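Carbonic anhydrase (Neosartorya fumigata, PDB 7COI) probably catalyses the reversible hydration of carbon dioxide to hydrogencarbonate, as a beta-class carbonic anhydrase holding one zinc ion per subunit. Local coordinates at residues 114-119 with 137-142; 119-124 with 173-178. All coordinates share one frame; numbering follows the deposited sequence.

Contact 1 of 2, residues 114-119 with 137-142. With ZN (zinc ion), chain F.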
ATOM      1  N   ILE A 114      12.685  22.159   6.814  1.00 19.23           N
ATOM      2  CA  ILE A 114      12.882  20.836   7.452  1.00 17.21           C
ATOM      3  C   ILE A 114      11.665  19.952   7.140  1.00 15.98           C
ATOM      4  O   ILE A 114      10.513  20.417   7.360  1.00 16.77           O
ATOM      5  CB  ILE A 114      13.110  20.943   8.969  1.00 18.74           C
ATOM      6  CG1 ILE A 114      14.353  21.810   9.288  1.00 18.66           C
ATOM      7  CG2 ILE A 114      13.228  19.546   9.576  1.00 18.87           C
ATOM      8  CD1 ILE A 114      14.533  22.140  10.730  1.00 20.12           C
ATOM      9  N   LEU A 115      11.938  18.745   6.649  1.00 14.48           N
ATOM     10  CA  LEU A 115      10.991  17.605   6.673  1.00 15.34           C
ATOM     11  C   LEU A 115      11.389  16.731   7.847  1.00 15.34           C
ATOM     12  O   LEU A 115      12.546  16.266   7.895  1.00 15.51           O
ATOM     13  CB  LEU A 115      11.010  16.815   5.350  1.00 16.89           C
ATOM     14  CG  LEU A 115      10.346  15.419   5.420  1.00 16.42           C
ATOM     15  CD1 LEU A 115       8.865  15.543   5.780  1.00 15.29           C
ATOM     16  CD2 LEU A 115      10.494  14.681   4.107  1.00 17.66           C
ATOM     17  N   TRP A 116      10.444  16.471   8.750  1.00 14.71           N
ATOM     18  CA  TRP A 116      10.627  15.576   9.907  1.00 14.35           C
ATOM     19  C   TRP A 116       9.832  14.302   9.655  1.00 15.77           C
ATOM     20  O   TRP A 116       8.641  14.402   9.382  1.00 14.76           O
ATOM     21  CB  TRP A 116      10.113  16.276  11.151  1.00 15.14           C
ATOM     22  CG  TRP A 116      10.136  15.494  12.419  1.00 14.55           C
ATOM     23  CD1 TRP A 116       9.190  14.615  12.869  1.00 14.94           C
ATOM     24  CD2 TRP A 116      11.132  15.566  13.439  1.00 16.12           C
ATOM     25  NE1 TRP A 116       9.518  14.167  14.114  1.00 16.13           N
ATOM     26  CE2 TRP A 116      10.706  14.740  14.499  1.00 14.31           C
ATOM     27  CE3 TRP A 116      12.316  16.298  13.584  1.00 16.97           C
ATOM     28  CZ2 TRP A 116      11.421  14.603  15.668  1.00 16.09           C
ATOM     29  CZ3 TRP A 116      13.035  16.140  14.745  1.00 15.54           C
ATOM     30  CH2 TRP A 116      12.588  15.315  15.772  1.00 16.95           C
ATOM     31  N   ILE A 117      10.497  13.159   9.714  1.00 15.28           N
ATOM     32  CA  ILE A 117       9.844  11.829   9.717  1.00 15.40           C
ATOM     33  C   ILE A 117      10.128  11.240  11.092  1.00 15.25           C
ATOM     34  O   ILE A 117      11.313  10.976  11.421  1.00 14.23           O
ATOM     35  CB  ILE A 117      10.312  10.931   8.565  1.00 15.78           C
ATOM     36  CG1 ILE A 117      10.084  11.591   7.205  1.00 16.23           C
ATOM     37  CG2 ILE A 117       9.607   9.587   8.696  1.00 16.62           C
ATOM     38  CD1 ILE A 117      10.775  10.947   6.035  1.00 18.48           C
ATOM     39  N   GLY A 118       9.094  11.130  11.908  1.00 13.66           N
ATOM     40  CA  GLY A 118       9.239  10.560  13.246  1.00 12.73           C
ATOM     41  C   GLY A 118       8.110   9.617  13.624  1.00 12.33           C
ATOM     42  O   GLY A 118       7.257   9.255  12.787  1.00 12.03           O
ATOM     43  N   CYS A 119       8.137   9.198  14.876  1.00 12.41           N
ATOM     44  CA  CYS A 119       7.157   8.243  15.404  1.00 12.70           C
ATOM     45  C   CYS A 119       5.886   9.005  15.806  1.00 11.84           C
ATOM     46  O   CYS A 119       5.985  10.159  16.272  1.00 12.48           O
ATOM     47  CB  CYS A 119       7.723   7.413  16.554  1.00 13.60           C
ATOM     48  SG  CYS A 119       6.587   6.134  16.977  1.00 13.65           S
ATOM     49  N   VAL A 137       8.374  23.170  10.316  1.00 16.80           N
ATOM     50  CA  VAL A 137       8.655  21.721  10.139  1.00 16.10           C
ATOM     51  C   VAL A 137       7.486  21.029   9.414  1.00 14.88           C
ATOM     52  O   VAL A 137       6.421  20.803  10.032  1.00 16.34           O
ATOM     53  CB  VAL A 137       8.954  21.023  11.473  1.00 15.64           C
ATOM     54  CG1 VAL A 137       9.457  19.605  11.242  1.00 15.71           C
ATOM     55  CG2 VAL A 137       9.966  21.806  12.314  1.00 18.28           C
ATOM     56  N   PHE A 138       7.740  20.609   8.190  1.00 12.81           N
ATOM     57  CA  PHE A 138       6.821  19.738   7.414  1.00 13.50           C
ATOM     58  C   PHE A 138       6.946  18.335   7.993  1.00 13.50           C
ATOM     59  O   PHE A 138       8.083  17.868   8.188  1.00 15.01           O
ATOM     60  CB  PHE A 138       7.148  19.836   5.926  1.00 13.91           C
ATOM     61  CG  PHE A 138       6.076  19.291   5.031  1.00 13.10           C
ATOM     62  CD1 PHE A 138       4.934  20.035   4.782  1.00 15.30           C
ATOM     63  CD2 PHE A 138       6.232  18.092   4.368  1.00 15.53           C
ATOM     64  CE1 PHE A 138       3.956  19.574   3.921  1.00 14.61           C
ATOM     65  CE2 PHE A 138       5.264  17.632   3.489  1.00 14.93           C
ATOM     66  CZ  PHE A 138       4.118  18.369   3.277  1.00 16.10           C
ATOM     67  N   THR A 139       5.837  17.701   8.365  1.00 13.26           N
ATOM     68  CA  THR A 139       5.890  16.545   9.292  1.00 13.64           C
ATOM     69  C   THR A 139       5.149  15.302   8.783  1.00 13.50           C
ATOM     70  O   THR A 139       3.985  15.400   8.389  1.00 12.85           O
ATOM     71  CB  THR A 139       5.341  16.929  10.662  1.00 14.29           C
ATOM     72  OG1 THR A 139       6.095  18.038  11.175  1.00 13.72           O
ATOM     73  CG2 THR A 139       5.403  15.779  11.630  1.00 12.90           C
ATOM     74  N   HIS A 140       5.820  14.160   8.860  1.00 13.53           N
ATOM     75  CA  HIS A 140       5.227  12.811   8.751  1.00 13.44           C
ATOM     76  C   HIS A 140       5.538  12.032  10.019  1.00 12.13           C
ATOM     77  O   HIS A 140       6.723  11.888  10.395  1.00 15.22           O
ATOM     78  CB  HIS A 140       5.768  12.096   7.513  1.00 12.98           C
ATOM     79  CG  HIS A 140       5.078  10.818   7.175  1.00 12.88           C
ATOM     80  ND1 HIS A 140       3.694  10.729   7.026  1.00 12.18           N
ATOM     81  CD2 HIS A 140       5.579   9.581   6.918  1.00 13.74           C
ATOM     82  CE1 HIS A 140       3.384   9.489   6.681  1.00 11.62           C
ATOM     83  NE2 HIS A 140       4.513   8.760   6.628  1.00 12.84           N
ATOM     84  N   ARG A 141       4.520  11.469  10.634  1.00 12.33           N
ATOM     85  CA  ARG A 141       4.669  10.617  11.841  1.00 12.42           C
ATOM     86  C   ARG A 141       3.852   9.350  11.635  1.00 11.52           C
ATOM     87  O   ARG A 141       2.678   9.447  11.198  1.00 13.17           O
ATOM     88  CB  ARG A 141       4.243  11.380  13.100  1.00 12.19           C
ATOM     89  CG  ARG A 141       5.271  12.428  13.500  1.00 13.45           C
ATOM     90  CD  ARG A 141       4.757  13.372  14.526  1.00 13.11           C
ATOM     91  NE  ARG A 141       4.586  12.755  15.830  1.00 13.26           N
ATOM     92  CZ  ARG A 141       4.047  13.369  16.883  1.00 13.05           C
ATOM     93  NH1 ARG A 141       3.577  14.600  16.778  1.00 13.58           N
ATOM     94  NH2 ARG A 141       3.969  12.735  18.025  1.00 12.90           N
ATOM     95  N   ASN A 142       4.478   8.203  11.855  1.00 11.21           N
ATOM     96  CA  ASN A 142       3.871   6.878  11.633  1.00 11.35           C
ATOM     97  C   ASN A 142       4.378   5.963  12.750  1.00 11.68           C
ATOM     98  O   ASN A 142       5.200   6.417  13.608  1.00 11.97           O
ATOM     99  CB  ASN A 142       4.116   6.368  10.205  1.00 12.32           C
ATOM    100  CG  ASN A 142       5.566   6.016   9.943  1.00 12.57           C
ATOM    101  OD1 ASN A 142       6.324   5.816  10.893  1.00 12.56           O
ATOM    102  ND2 ASN A 142       5.954   5.955   8.664  1.00 12.96           N
TER
HETATM  103 ZN    ZN F 302       7.737   4.963  18.648  1.00 17.55          ZN
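W116 meets V137, which lies two residues before T139, the register partner of W116, on the same face: CB of W116 sits 3.4 Å from CG1 of V137, the branch anti to its own backbone N (chi1 -171°). The indole then runs alongside T139, CD1 of W116 lying 4.2 Å from CG2 of T139, both side chains pointing the same way. The backbone of W116 brackets T139 in parallel-strand fashion. W116 N donates to F138 O (2.8 Å), and W116 O accepts from H140 N (2.9 Å) in a nearly straight bond, 176° at the hydrogen. Further along the ladder, G118 N reaches H140 O and N142 N reaches G118 O. The strands, 114-119 and 137-142, belong to a beta-alpha-beta unit whose helix 126-129 packs on W116, V137 and T139. Helix 152-164 covers the other face, where L115 and H140 lie. H140 itself turns its ND1 to the backbone of R141 of the second subunit.

At the C-terminal end a side chain adds to the ladder. NE of R141 donates to C119 O at 3.0 Å, the oxygen lying nearly in the guanidinium plane, after the arginine chain bends at chi3 (70°). The buried carbonyl of C119, whose sulfur binds the zinc ion at 2.3 Å, thus takes a hydrogen bond from a probably charged guanidinium, tying a metal ligand's backbone to the neighbouring strand.

Contact 2 of 2, residues 119-124 with 173-178. With ZN (zinc ion), chain F.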
ATOM      1  N   CYS A 119       8.137   9.198  14.876  1.00 12.41           N
ATOM      2  CA  CYS A 119       7.157   8.243  15.404  1.00 12.70           C
ATOM      3  C   CYS A 119       5.886   9.005  15.806  1.00 11.84           C
ATOM      4  O   CYS A 119       5.985  10.159  16.272  1.00 12.48           O
ATOM      5  CB  CYS A 119       7.723   7.413  16.554  1.00 13.60           C
ATOM      6  SG  CYS A 119       6.587   6.134  16.977  1.00 13.65           S
ATOM      7  N   SER A 120       4.730   8.344  15.671  1.00 11.32           N
ATOM      8  CA  SER A 120       3.431   8.841  16.193  1.00 12.02           C
ATOM      9  C   SER A 120       3.406   8.971  17.723  1.00 13.15           C
ATOM     10  O   SER A 120       2.514   9.662  18.238  1.00 12.37           O
ATOM     11  CB  SER A 120       2.353   7.902  15.758  1.00 11.88           C
ATOM     12  OG  SER A 120       2.279   7.851  14.357  1.00 12.29           O
ATOM     13  N   ASP A 121       4.306   8.283  18.424  1.00 14.13           N
ATOM     14  CA  ASP A 121       4.436   8.349  19.913  1.00 13.79           C
ATOM     15  C   ASP A 121       4.131   9.776  20.378  1.00 13.47           C
ATOM     16  O   ASP A 121       4.737  10.764  19.863  1.00 13.54           O
ATOM     17  CB  ASP A 121       5.825   7.860  20.347  1.00 15.92           C
ATOM     18  CG  ASP A 121       5.936   7.664  21.861  1.00 15.52           C
ATOM     19  OD1 ASP A 121       5.666   8.630  22.620  1.00 15.22           O
ATOM     20  OD2 ASP A 121       6.216   6.524  22.261  1.00 16.81           O
ATOM     21  N   SER A 122       3.177   9.911  21.305  1.00 12.57           N
ATOM     22  CA  SER A 122       2.664  11.204  21.786  1.00 13.40           C
ATOM     23  C   SER A 122       3.783  12.019  22.458  1.00 13.35           C
ATOM     24  O   SER A 122       3.600  13.245  22.595  1.00 14.75           O
ATOM     25  CB  SER A 122       1.518  11.000  22.724  1.00 14.47           C
ATOM     26  OG  SER A 122       1.957  10.324  23.919  1.00 13.85           O
ATOM     27  N   ARG A 123       4.876  11.382  22.850  1.00 13.64           N
ATOM     28  CA  ARG A 123       5.982  12.074  23.546  1.00 14.75           C
ATOM     29  C   ARG A 123       6.930  12.751  22.558  1.00 16.73           C
ATOM     30  O   ARG A 123       7.848  13.421  23.062  1.00 16.21           O
ATOM     31  CB  ARG A 123       6.709  11.089  24.464  1.00 15.59           C
ATOM     32  CG  ARG A 123       5.777  10.494  25.508  1.00 16.31           C
ATOM     33  CD  ARG A 123       6.405   9.295  26.224  1.00 17.57           C
ATOM     34  NE  ARG A 123       6.575   8.161  25.343  1.00 19.21           N
ATOM     35  CZ  ARG A 123       6.930   6.935  25.733  1.00 24.20           C
ATOM     36  NH1 ARG A 123       7.235   6.701  27.016  1.00 23.06           N
ATOM     37  NH2 ARG A 123       7.057   5.960  24.842  1.00 21.92           N
ATOM     38  N   CYS A 124       6.718  12.639  21.239  1.00 16.57           N
ATOM     39  CA  CYS A 124       7.665  13.169  20.219  0.50 16.93           C
ATOM     40  C   CYS A 124       6.988  14.189  19.303  1.00 17.04           C
ATOM     41  O   CYS A 124       7.080  14.081  18.090  1.00 18.64           O
ATOM     42  CB  CYS A 124       8.252  12.030  19.398  0.50 18.88           C
ATOM     43  SG  CYS A 124       8.801  10.607  20.368  0.50 20.22           S
ATOM     44  N   CYS A 173      13.785  10.772  12.819  1.00 16.01           N
ATOM     45  CA  CYS A 173      13.951  10.764  14.278  1.00 16.41           C
ATOM     46  C   CYS A 173      13.280   9.522  14.832  1.00 16.03           C
ATOM     47  O   CYS A 173      12.054   9.426  14.769  1.00 16.74           O
ATOM     48  CB  CYS A 173      13.400  12.051  14.880  1.00 17.57           C
ATOM     49  SG  CYS A 173      13.704  12.138  16.660  1.00 18.83           S
ATOM     50  N   GLY A 174      14.096   8.607  15.358  1.00 15.38           N
ATOM     51  CA  GLY A 174      13.633   7.508  16.221  1.00 14.59           C
ATOM     52  C   GLY A 174      13.641   7.938  17.672  1.00 14.88           C
ATOM     53  O   GLY A 174      14.005   9.092  17.971  1.00 15.49           O
ATOM     54  N   HIS A 175      13.207   7.077  18.588  1.00 14.56           N
ATOM     55  CA  HIS A 175      13.144   7.525  20.000  1.00 16.92           C
ATOM     56  C   HIS A 175      13.326   6.311  20.901  1.00 16.47           C
ATOM     57  O   HIS A 175      13.147   5.155  20.463  1.00 17.65           O
ATOM     58  CB  HIS A 175      11.901   8.379  20.300  1.00 17.70           C
ATOM     59  CG  HIS A 175      10.686   7.534  20.232  1.00 17.49           C
ATOM     60  ND1 HIS A 175      10.057   7.078  21.385  1.00 17.19           N
ATOM     61  CD2 HIS A 175      10.039   6.996  19.175  1.00 16.23           C
ATOM     62  CE1 HIS A 175       9.054   6.308  21.065  1.00 17.74           C
ATOM     63  NE2 HIS A 175       9.026   6.283  19.733  1.00 15.70           N
ATOM     64  N   THR A 176      13.743   6.586  22.127  1.00 18.07           N
ATOM     65  CA  THR A 176      13.862   5.569  23.187  1.00 19.08           C
ATOM     66  C   THR A 176      12.449   5.166  23.609  1.00 19.55           C
ATOM     67  O   THR A 176      11.506   6.016  23.528  1.00 19.17           O
ATOM     68  CB  THR A 176      14.738   6.096  24.337  1.00 19.73           C
ATOM     69  OG1 THR A 176      14.058   7.182  24.968  1.00 21.06           O
ATOM     70  CG2 THR A 176      16.096   6.538  23.854  1.00 22.55           C
ATOM     71  N   LYS A 177      12.300   3.938  24.096  1.00 18.75           N
ATOM     72  CA  LYS A 177      11.002   3.401  24.596  1.00 21.45           C
ATOM     73  C   LYS A 177       9.963   3.365  23.459  1.00 19.32           C
ATOM     74  O   LYS A 177       8.796   3.649  23.728  1.00 20.25           O
ATOM     75  CB  LYS A 177      10.501   4.248  25.761  1.00 26.42           C
ATOM     76  CG  LYS A 177      11.541   4.501  26.853  1.00 31.20           C
ATOM     77  CD  LYS A 177      11.872   3.260  27.617  1.00 37.23           C
ATOM     78  CE  LYS A 177      10.770   2.871  28.587  1.00 45.70           C
ATOM     79  NZ  LYS A 177      10.471   1.412  28.601  1.00 52.06           N
ATOM     80  N   CYS A 178      10.388   3.077  22.235  1.00 19.07           N
ATOM     81  CA  CYS A 178       9.475   2.986  21.050  1.00 19.34           C
ATOM     82  C   CYS A 178       8.719   1.668  21.106  1.00 19.54           C
ATOM     83  O   CYS A 178       9.355   0.625  20.948  1.00 17.61           O
ATOM     84  CB  CYS A 178      10.232   3.131  19.735  1.00 17.66           C
ATOM     85  SG  CYS A 178       9.108   3.130  18.315  1.00 17.18           S
TER
HETATM   86 ZN    ZN F 302       7.737   4.963  18.648  1.00 17.55          ZN
HETATM   87  O   HOH W   1      10.212   9.778  16.767  1.00 17.03           O
HETATM   88  O   HOH W   2       5.975   3.725  22.648  1.00 31.51           O
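The zinc site of a beta-class carbonic anhydrase is assembled here, at the C-terminal ends of two neighbouring parallel strands and in the turns that follow, with the Asp-Arg pair characteristic of this family beside the metal. H175 binds the zinc ion through NE2 at 2.1 Å and C178 through SG at 2.3 Å. With C119 they make three protein ligands, and a fourth bond comes from outside the two segments. The imidazole lies across from the 119-124 loop, its CD2 3.5 Å from CB of C119. C178 stands at the N-cap of helix 179-185.

D121 does not bind the metal in this chain. Its CG is anti to its backbone N (chi1 -170°), which brings the carboxylate toward H175: OD2 stops 4.2 Å from the zinc ion and lies 3.1 Å from CE1 of H175, with the carboxylate and imidazole planes 68° apart. R123 holds the carboxylate in that position. It grips it side-on, NE to OD1 and NH2 to OD2 of D121; the two bonds together form a salt bridge, NH2 to OD2 at 2.8 Å, and both oxygens are met on their syn sides, close to the guanidinium plane. The remaining anti lone pair of D121 OD1 takes the backbone N of R123, forming an Asx turn, so three bonds from one residue fix the rotation of the carboxylate. Such a pairing is consistent with the open form known in beta-class enzymes, in which the arginine holds the aspartate off the metal. NH2 of R123 also makes a weak, bent bond across to K177 O. The other terminal nitrogen, NH1, donates to L106 O of the second subunit. Nearer the strands, a water joins the two chain segments, accepting from C119 N at 2.9 Å and donating to C173 O at 2.7 Å.

How the contacts relate
The two contacts share C119, the last residue of strand 114-119, and their centres lie 11 Å apart. That strand stands between 137-142 and 169-175 in the sheet: contact 1 covers one neighbour, and contact 2 starts on the last residues of the other, to which I117 O is joined by a probable hydrogen bond to C173 N (2.8 Å). A second probable bond, N142 O to S120 N at 2.9 Å, ties strand 137-142 to the loop of contact 2. R141 reaches the same loop, with a weak hydrogen bond from its NH2 to D121 O. Strand 137-142 is thus bonded both to the loop beside the zinc ion and, through T139, to the second subunit.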